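Local coordinates for BMC domain protein (Clostridiales bacterium 1_7_47FAA, PDB 4OLO) that helps build the shell of a glycyl-radical propanediol bacterial microcompartment and carries an iron-sulfur cluster binding site, probably for electron transport, at residues K54-V58 with S82-A86; M1-I5 with I90-E94; M45-A49 with M71-A75; A32-I38 with L74-T80. All coordinates share one frame; numbering follows the deposited sequence.

Interaction 1: K54-V58 with S82-A86; sequences KAVGV and SVEAA
The flat groups where Val-58 meets Ser-82 are peptide units, not rings. Val-58 CG1 rests over one face of the Ser-82 to Val-83 peptide, 3.6 Å from Ser-82 O and almost as near to Ser-82 C, while a water approaches the oxygen of that same group. On the loop side, Ser-82 CB comes to 3.5 Å from Val-56 O. Residues Ala-55 to Val-58 form a type II beta turn that leads from helix 42-53 into strand 58-63, and it is laid against the first turns of helix 80-95. Gly-57 takes the third turn position with a positive phi of 79°, and its lack of a side chain lets Ser-82 OG approach Gly-57 CA to 3.7 Å; that hydroxyl is hydrogen-bonded to Asp-79 OD1. Toward Ala-86 and Val-83 the packing is apolar. Ala-55 CB meets Ala-86 CB at 3.7 Å, and the two branches of Val-58 part company, CG1 reaching Val-83 CG2 at 4.0 Å and CG2 leaning toward Ala-86 CB. Ile-76 of strand 73-78 touches both Val-58 and Val-83, extending the cluster to the sheet. The water donates to Val-56 O at 2.7 Å and to Ser-82 O at 2.8 Å. Ser-82 O also accepts the helical bond from Ala-86 N and is thus held twice. The polar link between loop and helix runs through the water, and the direct touching is van der Waals.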
# COMPACT_ATOMS: atom_id res chain seq x y z
N LYS B 54 23.51 -14.53 13.84
CA LYS B 54 24.21 -15.23 14.92
C LYS B 54 24.28 -16.75 14.63
O LYS B 54 24.94 -17.47 15.36
CB LYS B 54 23.52 -14.95 16.27
CG LYS B 54 23.77 -13.53 16.76
CD LYS B 54 22.86 -13.14 17.91
CE LYS B 54 23.27 -11.79 18.44
NZ LYS B 54 22.35 -11.31 19.49
N ALA B 55 23.61 -17.22 13.57
CA ALA B 55 23.63 -18.63 13.18
C ALA B 55 24.87 -18.96 12.29
O ALA B 55 25.20 -18.23 11.35
CB ALA B 55 22.35 -19.02 12.47
N VAL B 56 25.52 -20.10 12.60
CA VAL B 56 26.66 -20.63 11.84
C VAL B 56 26.20 -21.16 10.46
O VAL B 56 25.11 -21.70 10.32
CB VAL B 56 27.44 -21.70 12.67
CG1 VAL B 56 28.55 -22.39 11.87
CG2 VAL B 56 28.02 -21.09 13.94
N GLY B 57 27.04 -20.97 9.46
CA GLY B 57 26.86 -21.51 8.13
C GLY B 57 25.91 -20.80 7.21
O GLY B 57 25.73 -21.27 6.09
N VAL B 58 25.31 -19.69 7.66
CA VAL B 58 24.36 -18.93 6.86
C VAL B 58 24.77 -17.48 6.59
O VAL B 58 25.43 -16.83 7.42
CB VAL B 58 22.88 -19.03 7.37
CG1 VAL B 58 22.42 -20.48 7.48
CG2 VAL B 58 22.65 -18.29 8.69
N SER B 82 22.46 -26.05 7.90
CA SER B 82 22.65 -24.73 8.52
C SER B 82 21.42 -23.86 8.35
O SER B 82 21.02 -23.19 9.31
CB SER B 82 23.87 -24.02 7.94
OG SER B 82 25.06 -24.76 8.20
N VAL B 83 20.82 -23.88 7.14
CA VAL B 83 19.62 -23.12 6.84
C VAL B 83 18.43 -23.62 7.71
O VAL B 83 17.79 -22.82 8.38
CB VAL B 83 19.31 -23.09 5.31
CG1 VAL B 83 17.90 -22.55 5.04
CG2 VAL B 83 20.36 -22.27 4.57
N GLU B 84 18.23 -24.96 7.77
CA GLU B 84 17.17 -25.56 8.58
C GLU B 84 17.36 -25.26 10.07
O GLU B 84 16.39 -24.91 10.74
CB GLU B 84 17.07 -27.06 8.33
CG GLU B 84 16.47 -27.38 6.98
CD GLU B 84 16.31 -28.85 6.62
OE1 GLU B 84 15.52 -29.12 5.69
OE2 GLU B 84 16.96 -29.71 7.25
N ALA B 85 18.60 -25.32 10.56
CA ALA B 85 18.92 -25.03 11.97
C ALA B 85 18.63 -23.57 12.30
O ALA B 85 18.08 -23.31 13.39
CB ALA B 85 20.38 -25.36 12.26
N ALA B 86 18.98 -22.61 11.37
CA ALA B 86 18.74 -21.19 11.57
C ALA B 86 17.22 -20.91 11.56
O ALA B 86 16.75 -20.17 12.42
CB ALA B 86 19.46 -20.37 10.50
O HOH W 1 22.77 -22.62 11.36

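Interaction 2: M1-I5 with I90-E94; sequences MEYRI and IRKKE
Tyr-3, on strand 2-7, and Met-1, just ahead of it, face the 90-94 part of helix 80-95; the axes of the short segments are 11.3 Å apart and nearly antiparallel. This is helix-on-sheet packing in the alpha/beta fold of a BMC domain: strand 2-7 is an outermost strand of the sheet within its chain, and helix 80-95 lies along one face of that sheet. Tyr-3 makes the largest single contribution. With CG beside the backbone N (chi1 -60°), its ring projects at the helix and presents an edge to Ile-90, whose CG2 lies near the ring plane, 4.0 Å from Tyr-3 CE2. The aliphatic part of Arg-91 crosses the ring at a slant, CD coming to 3.9 Å from Tyr-3 CE1, while the guanidinium plane stands 51° from the ring plane. The phenol oxygen ends against the helix backbone, Tyr-3 OH lying 3.5 Å from Arg-91 CA. Ile-38 of strand 34-39 packs on both Met-1 and Tyr-3, tying this edge to the rest of the layer. Glu-94 lends its methylenes to the apolar patch but sends its carboxylate to a salt bridge with Arg-4 of a neighbouring subunit, a pairing that probably eases the nearness of Glu-44. Met-1 bends at its last torsion (chi3 -83°), which swings CE to 3.8 Å from Ile-90 CG2 and 3.7 Å from Glu-94 CG.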
# COMPACT_ATOMS: atom_id res chain seq x y z
N MET B 1 4.43 -15.27 11.24
CA MET B 1 5.34 -15.19 10.09
C MET B 1 5.14 -16.38 9.15
O MET B 1 4.66 -17.42 9.59
CB MET B 1 6.81 -15.16 10.57
CG MET B 1 7.11 -14.11 11.61
SD MET B 1 8.84 -13.58 11.53
CE MET B 1 9.67 -14.87 12.50
N GLU B 2 5.54 -16.25 7.87
CA GLU B 2 5.54 -17.35 6.91
C GLU B 2 6.99 -17.83 6.74
O GLU B 2 7.89 -17.01 6.63
CB GLU B 2 5.03 -16.90 5.55
CG GLU B 2 3.53 -16.84 5.41
CD GLU B 2 3.14 -16.51 3.98
OE1 GLU B 2 3.10 -15.31 3.64
OE2 GLU B 2 3.00 -17.46 3.18
N TYR B 3 7.18 -19.14 6.68
CA TYR B 3 8.50 -19.77 6.54
C TYR B 3 8.50 -20.71 5.38
O TYR B 3 7.60 -21.55 5.26
CB TYR B 3 8.82 -20.60 7.81
CG TYR B 3 8.87 -19.82 9.10
CD1 TYR B 3 7.70 -19.52 9.80
CD2 TYR B 3 10.09 -19.44 9.67
CE1 TYR B 3 7.73 -18.82 11.00
CE2 TYR B 3 10.14 -18.77 10.89
CZ TYR B 3 8.96 -18.44 11.54
OH TYR B 3 9.02 -17.81 12.74
N ARG B 4 9.52 -20.63 4.53
CA ARG B 4 9.68 -21.54 3.39
C ARG B 4 11.15 -21.81 3.19
O ARG B 4 11.98 -20.98 3.53
CB ARG B 4 9.08 -20.97 2.08
CG ARG B 4 7.58 -20.64 2.12
CD ARG B 4 6.71 -21.89 2.13
NE ARG B 4 6.63 -22.48 0.81
CZ ARG B 4 5.67 -22.21 -0.05
NH1 ARG B 4 4.69 -21.38 0.28
NH2 ARG B 4 5.66 -22.78 -1.25
N ILE B 5 11.46 -22.95 2.60
CA ILE B 5 12.84 -23.29 2.24
C ILE B 5 12.86 -23.70 0.75
O ILE B 5 11.96 -24.41 0.30
CB ILE B 5 13.44 -24.38 3.20
CG1 ILE B 5 14.94 -24.54 2.96
CG2 ILE B 5 12.68 -25.73 3.09
CD1 ILE B 5 15.70 -25.32 3.99
N ILE B 90 14.92 -19.31 14.65
CA ILE B 90 14.09 -18.13 14.41
C ILE B 90 12.66 -18.40 14.89
O ILE B 90 12.10 -17.59 15.63
CB ILE B 90 14.13 -17.67 12.93
CG1 ILE B 90 15.52 -17.11 12.56
CG2 ILE B 90 13.04 -16.65 12.66
CD1 ILE B 90 15.85 -17.14 11.09
N ARG B 91 12.10 -19.56 14.50
CA ARG B 91 10.76 -19.99 14.85
C ARG B 91 10.62 -20.17 16.36
O ARG B 91 9.64 -19.70 16.93
CB ARG B 91 10.40 -21.25 14.03
CG ARG B 91 9.16 -21.99 14.48
CD ARG B 91 7.85 -21.42 13.96
NE ARG B 91 6.71 -22.14 14.55
CZ ARG B 91 5.60 -22.47 13.90
NH1 ARG B 91 5.43 -22.13 12.62
NH2 ARG B 91 4.64 -23.14 14.52
N LYS B 92 11.61 -20.80 17.01
CA LYS B 92 11.66 -21.04 18.46
C LYS B 92 11.67 -19.70 19.22
O LYS B 92 10.91 -19.55 20.18
CB LYS B 92 12.86 -21.91 18.83
CG LYS B 92 12.99 -22.29 20.30
CD LYS B 92 14.34 -22.97 20.57
CE LYS B 92 14.54 -23.30 22.03
NZ LYS B 92 15.70 -24.20 22.22
N LYS B 93 12.50 -18.74 18.79
CA LYS B 93 12.59 -17.43 19.42
C LYS B 93 11.32 -16.62 19.21
O LYS B 93 10.92 -15.86 20.08
CB LYS B 93 13.83 -16.67 18.95
CG LYS B 93 15.15 -17.33 19.39
CD LYS B 93 15.83 -16.58 20.50
CE LYS B 93 17.17 -17.20 20.85
NZ LYS B 93 17.88 -16.47 21.94
N GLU B 94 10.65 -16.83 18.06
CA GLU B 94 9.40 -16.13 17.74
C GLU B 94 8.25 -16.51 18.65
O GLU B 94 7.51 -15.62 19.06
CB GLU B 94 9.04 -16.25 16.25
CG GLU B 94 7.96 -15.28 15.77
CD GLU B 94 8.07 -13.79 16.08
OE1 GLU B 94 7.01 -13.12 16.15
OE2 GLU B 94 9.21 -13.29 16.26

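Interaction 3: M45-A49 with M71-A75; sequences MVCAA and MILLA
A buried helix-on-sheet interface joins Met-45, Ala-48 and Ala-49 of helix 42-53 to Leu-74 at the start of strand 73-78 and Met-71 just before it. The two elements run almost parallel, their axes 11° apart in direction and 9.1 Å apart. Leu-74 is the wedge: CG set opposite the backbone N (chi1 -177°) carries both methyls to the helix. CD2 lies 3.9 Å from Ala-48 CB and 3.6 Å from Ala-49 N, while CD1 meets Ala-49 CB at 3.8 Å. The small alanine side chains bring the leucine close to the helix backbone, where Ala-49 N is already engaged by Met-45 O at 2.8 Å. One helical turn before Ala-49, Met-45 receives the extended side chain of Met-71, whose CE is 3.8 Å from Met-45 CB. The far end of Met-45 lies near the carbonyls of Met-71 and Ile-72, but it was modelled in two conformers, so the precise approach there is doubtful. A classic beta bulge, with Ile-72 and Leu-73 both opposite Ile-63 on strand 58-63, introduces the strand. Ile-16 of a neighbouring subunit packs on Ala-49 and Met-71. Such a layer of helix over an antiparallel sheet is the core arrangement of the BMC domain.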
# COMPACT_ATOMS: atom_id res chain seq x y z
N MET B 45 10.79 -9.43 11.33
CA MET B 45 11.87 -9.71 10.39
C MET B 45 13.24 -9.22 10.88
O MET B 45 14.23 -9.93 10.68
CB MET B 45 11.56 -9.17 8.97
CG MET B 45 10.55 -10.01 8.18
SD MET B 45 10.28 -9.61 6.41
CE MET B 45 9.88 -7.82 6.47
N VAL B 46 13.31 -8.02 11.53
CA VAL B 46 14.55 -7.44 12.07
C VAL B 46 15.04 -8.34 13.22
O VAL B 46 16.23 -8.64 13.30
CB VAL B 46 14.42 -5.93 12.48
CG1 VAL B 46 15.67 -5.43 13.18
CG2 VAL B 46 14.10 -5.06 11.28
N CYS B 47 14.10 -8.85 14.05
CA CYS B 47 14.39 -9.77 15.14
C CYS B 47 14.93 -11.09 14.61
O CYS B 47 15.94 -11.59 15.13
CB CYS B 47 13.15 -9.98 16.01
SG CYS B 47 12.73 -8.55 17.01
N ALA B 48 14.26 -11.64 13.58
CA ALA B 48 14.62 -12.88 12.88
C ALA B 48 16.02 -12.74 12.25
O ALA B 48 16.85 -13.67 12.38
CB ALA B 48 13.58 -13.20 11.80
N ALA B 49 16.30 -11.58 11.61
CA ALA B 49 17.59 -11.26 10.96
C ALA B 49 18.70 -11.38 11.97
O ALA B 49 19.74 -11.93 11.62
CB ALA B 49 17.56 -9.85 10.37
N MET B 71 11.88 -3.24 3.44
CA MET B 71 12.16 -4.66 3.61
C MET B 71 10.88 -5.49 3.51
O MET B 71 9.96 -5.31 4.32
CB MET B 71 12.88 -4.93 4.94
CG MET B 71 13.29 -6.37 5.12
SD MET B 71 14.03 -6.70 6.73
CE MET B 71 14.35 -8.42 6.57
N ILE B 72 10.83 -6.40 2.52
CA ILE B 72 9.67 -7.26 2.26
C ILE B 72 9.84 -8.68 2.85
O ILE B 72 8.90 -9.25 3.41
CB ILE B 72 9.37 -7.29 0.72
CG1 ILE B 72 9.01 -5.89 0.19
CG2 ILE B 72 8.26 -8.30 0.35
CD1 ILE B 72 9.55 -5.60 -1.14
N LEU B 73 11.05 -9.23 2.71
CA LEU B 73 11.35 -10.62 2.99
C LEU B 73 12.78 -10.75 3.50
O LEU B 73 13.64 -9.93 3.20
CB LEU B 73 11.22 -11.28 1.59
CG LEU B 73 11.21 -12.77 1.39
CD1 LEU B 73 9.96 -13.39 1.99
CD2 LEU B 73 11.21 -13.06 -0.08
N LEU B 74 13.02 -11.82 4.26
CA LEU B 74 14.33 -12.16 4.79
C LEU B 74 14.76 -13.50 4.13
O LEU B 74 14.00 -14.47 4.14
CB LEU B 74 14.30 -12.26 6.33
CG LEU B 74 15.63 -12.54 7.02
CD1 LEU B 74 16.50 -11.28 7.05
CD2 LEU B 74 15.43 -13.10 8.42
N ALA B 75 15.93 -13.49 3.47
CA ALA B 75 16.49 -14.66 2.80
C ALA B 75 17.78 -15.07 3.51
O ALA B 75 18.60 -14.22 3.86
CB ALA B 75 16.76 -14.36 1.34

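Interaction 4: A32-I38 with L74-T80; sequences ADAIGLI and LAIFGDT
Nearly equal first torsions, -56° at Ile-35 and -59° at Phe-77, place CG1 of the one and CG of the other beside their backbone N, and the two side chains therefore run side by side in the same direction. Ile-35 CD1 comes to 3.7 Å from Phe-77 CE2, and CG2 of the same isoleucine sits above the ring, offset toward its rim. Ala-32 closes on the edge, its CB in the ring plane and 3.8 Å from Phe-77 CD2. Leu-37 and Ala-75 share this face of the sheet, touching at 3.9 Å between Leu-37 CD2 and Ala-75 CB, and helix 11-17 packs on it through Leu-17. Ile-35 and Leu-37 belong to strand 34-39, Ala-75 and Phe-77 to strand 73-78, the antiparallel central pair of the four-stranded BMC sheet within the chain. Paired backbone bonds bind Ile-38 to Leu-74, Gly-36 to Ile-76 and Ala-34 to Gly-78; Gly-36 N donates to Ile-76 O at 2.7 Å, and Ile-76 N returns to Gly-36 O at 2.8 Å. On the other face Ile-38 CD1 lies 4.0 Å from Leu-74 CD2, alongside Ile-76, which helix 42-53 covers with Ala-52. A classic beta bulge, in which Asp-33 and Ala-34 both face Gly-78, marks the end of the ladder. Gly-78 N reaches Ala-34 O over a longer 3.3 Å. Just beyond, Asp-79 serves as N-cap of helix 80-95, while Asp-33 OD1 lies 3.1 Å from Thr-80 OG1.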
# COMPACT_ATOMS: atom_id res chain seq x y z
N ALA B 32 24.63 -21.02 -2.95
CA ALA B 32 23.79 -21.60 -1.90
C ALA B 32 23.15 -22.94 -2.29
O ALA B 32 22.55 -23.09 -3.35
CB ALA B 32 22.70 -20.62 -1.47
N ASP B 33 23.31 -23.91 -1.39
CA ASP B 33 22.77 -25.27 -1.41
C ASP B 33 21.26 -25.14 -1.09
O ASP B 33 20.45 -25.86 -1.65
CB ASP B 33 23.50 -26.05 -0.31
CG ASP B 33 23.50 -27.55 -0.41
OD1 ASP B 33 22.48 -28.17 -0.03
OD2 ASP B 33 24.56 -28.12 -0.76
N ALA B 34 20.90 -24.22 -0.18
CA ALA B 34 19.52 -23.97 0.24
C ALA B 34 19.27 -22.47 0.50
O ALA B 34 20.21 -21.72 0.76
CB ALA B 34 19.18 -24.79 1.47
N ILE B 35 18.00 -22.06 0.41
CA ILE B 35 17.54 -20.70 0.69
C ILE B 35 16.38 -20.84 1.63
O ILE B 35 15.38 -21.46 1.26
CB ILE B 35 17.11 -19.85 -0.56
CG1 ILE B 35 18.22 -19.74 -1.62
CG2 ILE B 35 16.66 -18.44 -0.14
CD1 ILE B 35 17.79 -19.01 -2.88
N GLY B 36 16.52 -20.26 2.82
CA GLY B 36 15.45 -20.17 3.82
C GLY B 36 14.77 -18.81 3.66
O GLY B 36 15.45 -17.77 3.58
N LEU B 37 13.45 -18.79 3.55
CA LEU B 37 12.70 -17.54 3.37
C LEU B 37 11.74 -17.29 4.52
O LEU B 37 11.08 -18.22 4.95
CB LEU B 37 11.91 -17.54 2.03
CG LEU B 37 12.70 -17.66 0.72
CD1 LEU B 37 11.78 -17.95 -0.43
CD2 LEU B 37 13.57 -16.41 0.45
N ILE B 38 11.72 -16.07 5.04
CA ILE B 38 10.85 -15.68 6.14
C ILE B 38 10.21 -14.36 5.79
O ILE B 38 10.90 -13.40 5.44
CB ILE B 38 11.49 -15.70 7.59
CG1 ILE B 38 12.30 -16.97 7.90
CG2 ILE B 38 10.42 -15.54 8.67
CD1 ILE B 38 13.74 -16.70 7.90
N LEU B 74 13.02 -11.82 4.26
CA LEU B 74 14.33 -12.16 4.79
C LEU B 74 14.76 -13.50 4.13
O LEU B 74 14.00 -14.47 4.14
CB LEU B 74 14.30 -12.26 6.33
CG LEU B 74 15.63 -12.54 7.02
CD1 LEU B 74 16.50 -11.28 7.05
CD2 LEU B 74 15.43 -13.10 8.42
N ALA B 75 15.93 -13.49 3.47
CA ALA B 75 16.49 -14.66 2.80
C ALA B 75 17.78 -15.07 3.51
O ALA B 75 18.60 -14.22 3.86
CB ALA B 75 16.76 -14.36 1.34
N ILE B 76 17.89 -16.38 3.80
CA ILE B 76 18.99 -17.04 4.52
C ILE B 76 19.60 -18.04 3.53
O ILE B 76 18.91 -18.93 3.03
CB ILE B 76 18.38 -17.77 5.78
CG1 ILE B 76 17.82 -16.84 6.86
CG2 ILE B 76 19.27 -18.81 6.39
CD1 ILE B 76 18.49 -15.50 6.95
N PHE B 77 20.89 -17.92 3.26
CA PHE B 77 21.60 -18.77 2.30
C PHE B 77 22.67 -19.63 2.98
O PHE B 77 23.41 -19.14 3.84
CB PHE B 77 22.30 -17.89 1.24
CG PHE B 77 21.42 -16.97 0.44
CD1 PHE B 77 21.04 -15.73 0.95
CD2 PHE B 77 21.01 -17.33 -0.84
CE1 PHE B 77 20.23 -14.87 0.20
CE2 PHE B 77 20.20 -16.46 -1.60
CZ PHE B 77 19.81 -15.24 -1.07
N GLY B 78 22.81 -20.86 2.52
CA GLY B 78 23.83 -21.79 2.99
C GLY B 78 23.50 -23.24 2.67
O GLY B 78 22.63 -23.52 1.83
N ASP B 79 24.16 -24.16 3.36
CA ASP B 79 23.90 -25.59 3.19
C ASP B 79 22.59 -25.86 3.88
O ASP B 79 22.24 -25.11 4.78
CB ASP B 79 25.04 -26.44 3.80
CG ASP B 79 25.27 -26.20 5.29
OD1 ASP B 79 25.88 -25.17 5.64
OD2 ASP B 79 24.83 -27.05 6.10
N THR B 80 21.84 -26.89 3.45
CA THR B 80 20.53 -27.27 3.99
C THR B 80 20.51 -27.35 5.51
O THR B 80 19.63 -26.75 6.13
CB THR B 80 20.03 -28.58 3.35
OG1 THR B 80 20.08 -28.44 1.93
CG2 THR B 80 18.61 -28.96 3.79

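The four contacts show how chemistry follows position in one small alpha/beta domain. Interaction 4 is the sheet itself, largely buried in its middle and built on backbone hydrogen bonds. Interaction 3 is also buried but apolar, and it shares Leu-74 and strand 73-78 with interaction 4, so one residue serves both the ladder and the helix layer. Interactions 1 and 2 both use helix 80-95, near its start and near its end. The former is partly buried and includes a water bridge; the latter is a surface contact whose charged ends reach neighbouring subunits. Val-83 of interaction 1 touches Ile-5 of interaction 2, and Ile-90 of interaction 2 touches Ala-48 of interaction 3.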